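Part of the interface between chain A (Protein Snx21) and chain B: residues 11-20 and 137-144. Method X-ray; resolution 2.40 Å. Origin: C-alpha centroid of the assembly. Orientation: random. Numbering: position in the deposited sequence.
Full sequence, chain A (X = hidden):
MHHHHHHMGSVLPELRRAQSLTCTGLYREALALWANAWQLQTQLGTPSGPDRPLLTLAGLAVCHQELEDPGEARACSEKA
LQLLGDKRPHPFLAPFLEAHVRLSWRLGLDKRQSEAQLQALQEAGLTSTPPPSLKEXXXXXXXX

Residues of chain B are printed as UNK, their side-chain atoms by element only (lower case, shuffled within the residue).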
# COMPACT_ATOMS: atom_id res chain seq x y z
N VAL A 11 4.15 -12.01 7.72
CA VAL A 11 2.69 -11.91 7.74
C VAL A 11 2.01 -12.39 6.43
O VAL A 11 0.86 -12.83 6.45
CB VAL A 11 2.23 -10.48 8.12
CG1 VAL A 11 2.00 -9.62 6.87
CG2 VAL A 11 0.97 -10.53 8.96
N LEU A 12 2.74 -12.32 5.31
CA LEU A 12 2.20 -12.68 4.00
C LEU A 12 1.83 -14.16 3.75
O LEU A 12 0.86 -14.43 3.05
CB LEU A 12 3.07 -12.15 2.85
CG LEU A 12 2.84 -10.68 2.45
CD1 LEU A 12 3.68 -9.74 3.31
CD2 LEU A 12 3.12 -10.46 0.97
N PRO A 13 2.61 -15.12 4.29
CA PRO A 13 2.13 -16.51 4.19
C PRO A 13 0.75 -16.73 4.83
O PRO A 13 -0.03 -17.54 4.33
CB PRO A 13 3.19 -17.30 4.95
CG PRO A 13 4.44 -16.52 4.75
CD PRO A 13 4.01 -15.07 4.75
N GLU A 14 0.47 -16.00 5.91
CA GLU A 14 -0.79 -16.13 6.63
C GLU A 14 -1.93 -15.49 5.84
O GLU A 14 -3.01 -16.07 5.71
CB GLU A 14 -0.67 -15.51 8.04
CG GLU A 14 -1.60 -16.10 9.09
CD GLU A 14 -1.13 -15.84 10.53
OE1 GLU A 14 -0.05 -15.23 10.70
OE2 GLU A 14 -1.85 -16.24 11.48
N LEU A 15 -1.68 -14.29 5.31
CA LEU A 15 -2.65 -13.61 4.45
C LEU A 15 -3.00 -14.44 3.22
O LEU A 15 -4.16 -14.52 2.83
CB LEU A 15 -2.10 -12.26 4.00
CG LEU A 15 -1.81 -11.21 5.06
CD1 LEU A 15 -1.34 -9.94 4.39
CD2 LEU A 15 -3.04 -10.96 5.94
N ARG A 16 -1.97 -15.03 2.61
CA ARG A 16 -2.11 -15.96 1.50
C ARG A 16 -3.10 -17.08 1.82
O ARG A 16 -4.07 -17.29 1.10
CB ARG A 16 -0.74 -16.57 1.12
CG ARG A 16 0.08 -15.76 0.10
CD ARG A 16 1.53 -16.26 -0.00
NE ARG A 16 2.48 -15.15 -0.10
CZ ARG A 16 3.73 -15.17 0.36
NH1 ARG A 16 4.22 -16.25 0.94
NH2 ARG A 16 4.50 -14.09 0.22
N ARG A 17 -2.84 -17.80 2.91
CA ARG A 17 -3.72 -18.88 3.34
C ARG A 17 -5.11 -18.34 3.72
O ARG A 17 -6.13 -18.90 3.30
CB ARG A 17 -3.09 -19.72 4.46
CG ARG A 17 -3.97 -20.90 4.93
CD ARG A 17 -3.32 -22.27 4.72
NE ARG A 17 -4.09 -23.36 5.34
CZ ARG A 17 -4.93 -24.16 4.68
NH1 ARG A 17 -5.11 -24.02 3.38
NH2 ARG A 17 -5.59 -25.11 5.34
N ALA A 18 -5.17 -17.26 4.49
CA ALA A 18 -6.45 -16.66 4.85
C ALA A 18 -7.25 -16.30 3.60
O ALA A 18 -8.47 -16.50 3.55
CB ALA A 18 -6.27 -15.44 5.77
N GLN A 19 -6.57 -15.78 2.58
CA GLN A 19 -7.24 -15.43 1.34
C GLN A 19 -7.83 -16.64 0.60
O GLN A 19 -8.96 -16.59 0.13
CB GLN A 19 -6.33 -14.63 0.41
CG GLN A 19 -7.07 -14.12 -0.84
CD GLN A 19 -6.13 -13.81 -1.99
OE1 GLN A 19 -5.09 -14.46 -2.16
NE2 GLN A 19 -6.50 -12.82 -2.80
N SER A 20 -7.08 -17.74 0.52
CA SER A 20 -7.59 -18.91 -0.20
C SER A 20 -8.78 -19.52 0.54
O SER A 20 -9.80 -19.84 -0.07
CB SER A 20 -6.50 -19.95 -0.47
OG SER A 20 -5.95 -20.47 0.73
N UNK B 137 -12.89 -7.48 -4.11
CA UNK B 137 -11.51 -7.05 -3.97
C UNK B 137 -10.65 -8.08 -3.24
O UNK B 137 -9.46 -8.21 -3.51
c UNK B 137 -13.02 -4.39 -4.77
c UNK B 137 -11.44 -5.68 -3.28
c UNK B 137 -11.31 -3.19 -3.44
c UNK B 137 -11.62 -4.46 -4.19
N UNK B 138 -11.26 -8.82 -2.31
CA UNK B 138 -10.57 -9.90 -1.63
C UNK B 138 -10.07 -10.97 -2.62
O UNK B 138 -8.91 -11.40 -2.56
c UNK B 138 -11.23 -10.19 0.86
c UNK B 138 -11.49 -10.55 -0.60
c UNK B 138 -9.75 -9.93 1.10
c UNK B 138 -11.75 -11.29 1.77
N UNK B 139 -10.98 -11.39 -3.50
CA UNK B 139 -10.71 -12.35 -4.57
C UNK B 139 -9.65 -11.85 -5.57
O UNK B 139 -8.67 -12.54 -5.85
c UNK B 139 -11.75 -13.40 -6.65
c UNK B 139 -13.02 -13.40 -4.45
c UNK B 139 -12.03 -12.65 -5.35
c UNK B 139 -14.44 -13.45 -5.01
N UNK B 140 -9.86 -10.64 -6.09
CA UNK B 140 -9.04 -10.12 -7.18
C UNK B 140 -7.61 -9.75 -6.78
O UNK B 140 -6.73 -9.65 -7.63
c UNK B 140 -11.76 -8.20 -9.22
c UNK B 140 -11.95 -7.03 -8.26
c UNK B 140 -9.75 -8.94 -7.87
n UNK B 140 -13.13 -6.20 -8.65
c UNK B 140 -11.06 -9.36 -8.53
N UNK B 141 -7.37 -9.56 -5.49
CA UNK B 141 -6.03 -9.20 -5.04
C UNK B 141 -5.02 -10.34 -5.13
O UNK B 141 -5.33 -11.49 -4.82
c UNK B 141 -6.30 -7.10 -3.66
o UNK B 141 -4.92 -5.22 -4.12
c UNK B 141 -5.00 -6.33 -3.54
c UNK B 141 -6.08 -8.60 -3.64
o UNK B 141 -4.07 -6.83 -2.87
N UNK B 142 -3.82 -10.01 -5.58
CA UNK B 142 -2.77 -10.99 -5.77
C UNK B 142 -1.69 -10.83 -4.72
O UNK B 142 -1.17 -9.74 -4.54
c UNK B 142 -2.84 -9.80 -7.98
c UNK B 142 -2.10 -10.84 -7.15
c UNK B 142 -2.06 -12.18 -7.86
N UNK B 143 -1.35 -11.92 -4.04
CA UNK B 143 -0.34 -11.88 -2.99
C UNK B 143 0.95 -12.62 -3.39
O UNK B 143 1.89 -12.71 -2.60
c UNK B 143 -2.25 -11.85 -1.23
c UNK B 143 -2.09 -10.40 -0.77
c UNK B 143 -0.90 -12.44 -1.68
c UNK B 143 -2.89 -12.69 -0.13
N UNK B 144 0.98 -13.15 -4.61
CA UNK B 144 2.21 -13.71 -5.15
C UNK B 144 2.79 -12.78 -6.20
O UNK B 144 2.79 -11.56 -6.02
c UNK B 144 1.94 -15.08 -5.77
o UNK B 144 -0.40 -14.77 -5.52
c UNK B 144 0.55 -15.58 -5.47
o UNK B 144 0.40 -16.79 -5.19

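Position 137 carries four carbons forked at the second, the signature of leucine; no atom of this side chain comes within reach of the chain A helix, and Leu137(B) serves its own helix instead, its O accepting a backbone hydrogen bond from N of position 141 at 3.2 Å.

Position 138 repeats the pattern, four carbons forked at the second. Its CA-to-CB bond points sideways and a terminal carbon of its fork stays 5.3 Å from CG of Gln19(A), but the backbone does the work: NE2 of Gln19(A) donates to its O at 2.8 Å, nearly straight at 172°. This is Leu138(B).

At 139 the four carbons fork at the first, one arm two carbons long, and CA-to-CB points away from chain A: Ile139(B), which touches a crystal neighbour.

Position 140 has four carbons in a row ending in nitrogen, and its CA-to-CB bond also points away. Lys140(B) closes the helical run without contact.

Position 141 bears three carbons, the third holding two oxygens, so it is Glu141(B). It is the first residue to leave helical phi/psi, with psi at 139°, and its carboxylate leads away from chain A. What it offers is backbone O, which accepts from NE2 of Gln19(A) at 2.7 Å.

Position 142 shows one carbon carrying two more, its CA-to-CB bond pointing away and the side chain touching nothing on chain A: Val142(B).

Position 143 has four carbons forked at the second and its CA-to-CB bond aims toward chain A; it buries more area than any other residue of either stretch. One branch tip lies against Leu15(A) and Gln19(A), while its CB is 3.9 Å from CG of Arg16(A). Leu143(B) puts CD1 3.7 Å from O of Leu15(A), 4.2 Å from CB of Leu15(A) and 3.5 Å from OE1 of Gln19(A). Its own O sits near the plane of the Arg16(A) guanidinium, at its edge, 3.5 Å from NE.

Position 144 has two carbons, the second carrying two oxygens: Asp144(B), poorly ordered and without a close contact.

The contact rests on one polar anchor and one leucine packed on the helix. The chain leaves the helix at Glu141(B), so O of Leu138(B) lacks the usual amide partner four residues on; NE2 of Gln19(A) binds it and also reaches O of Glu141(B). The non-helical segment that follows brings Leu143(B) onto the chain A helix, beside Leu15(A) and Arg16(A). The rule to read is that the glutamine binds two backbone oxygens, so its hydrogen bonds do not use the side chains of chain B, whereas the leucine supplies most of chain B's buried surface.

Chain B, residues 137-144: LLIKEVLD
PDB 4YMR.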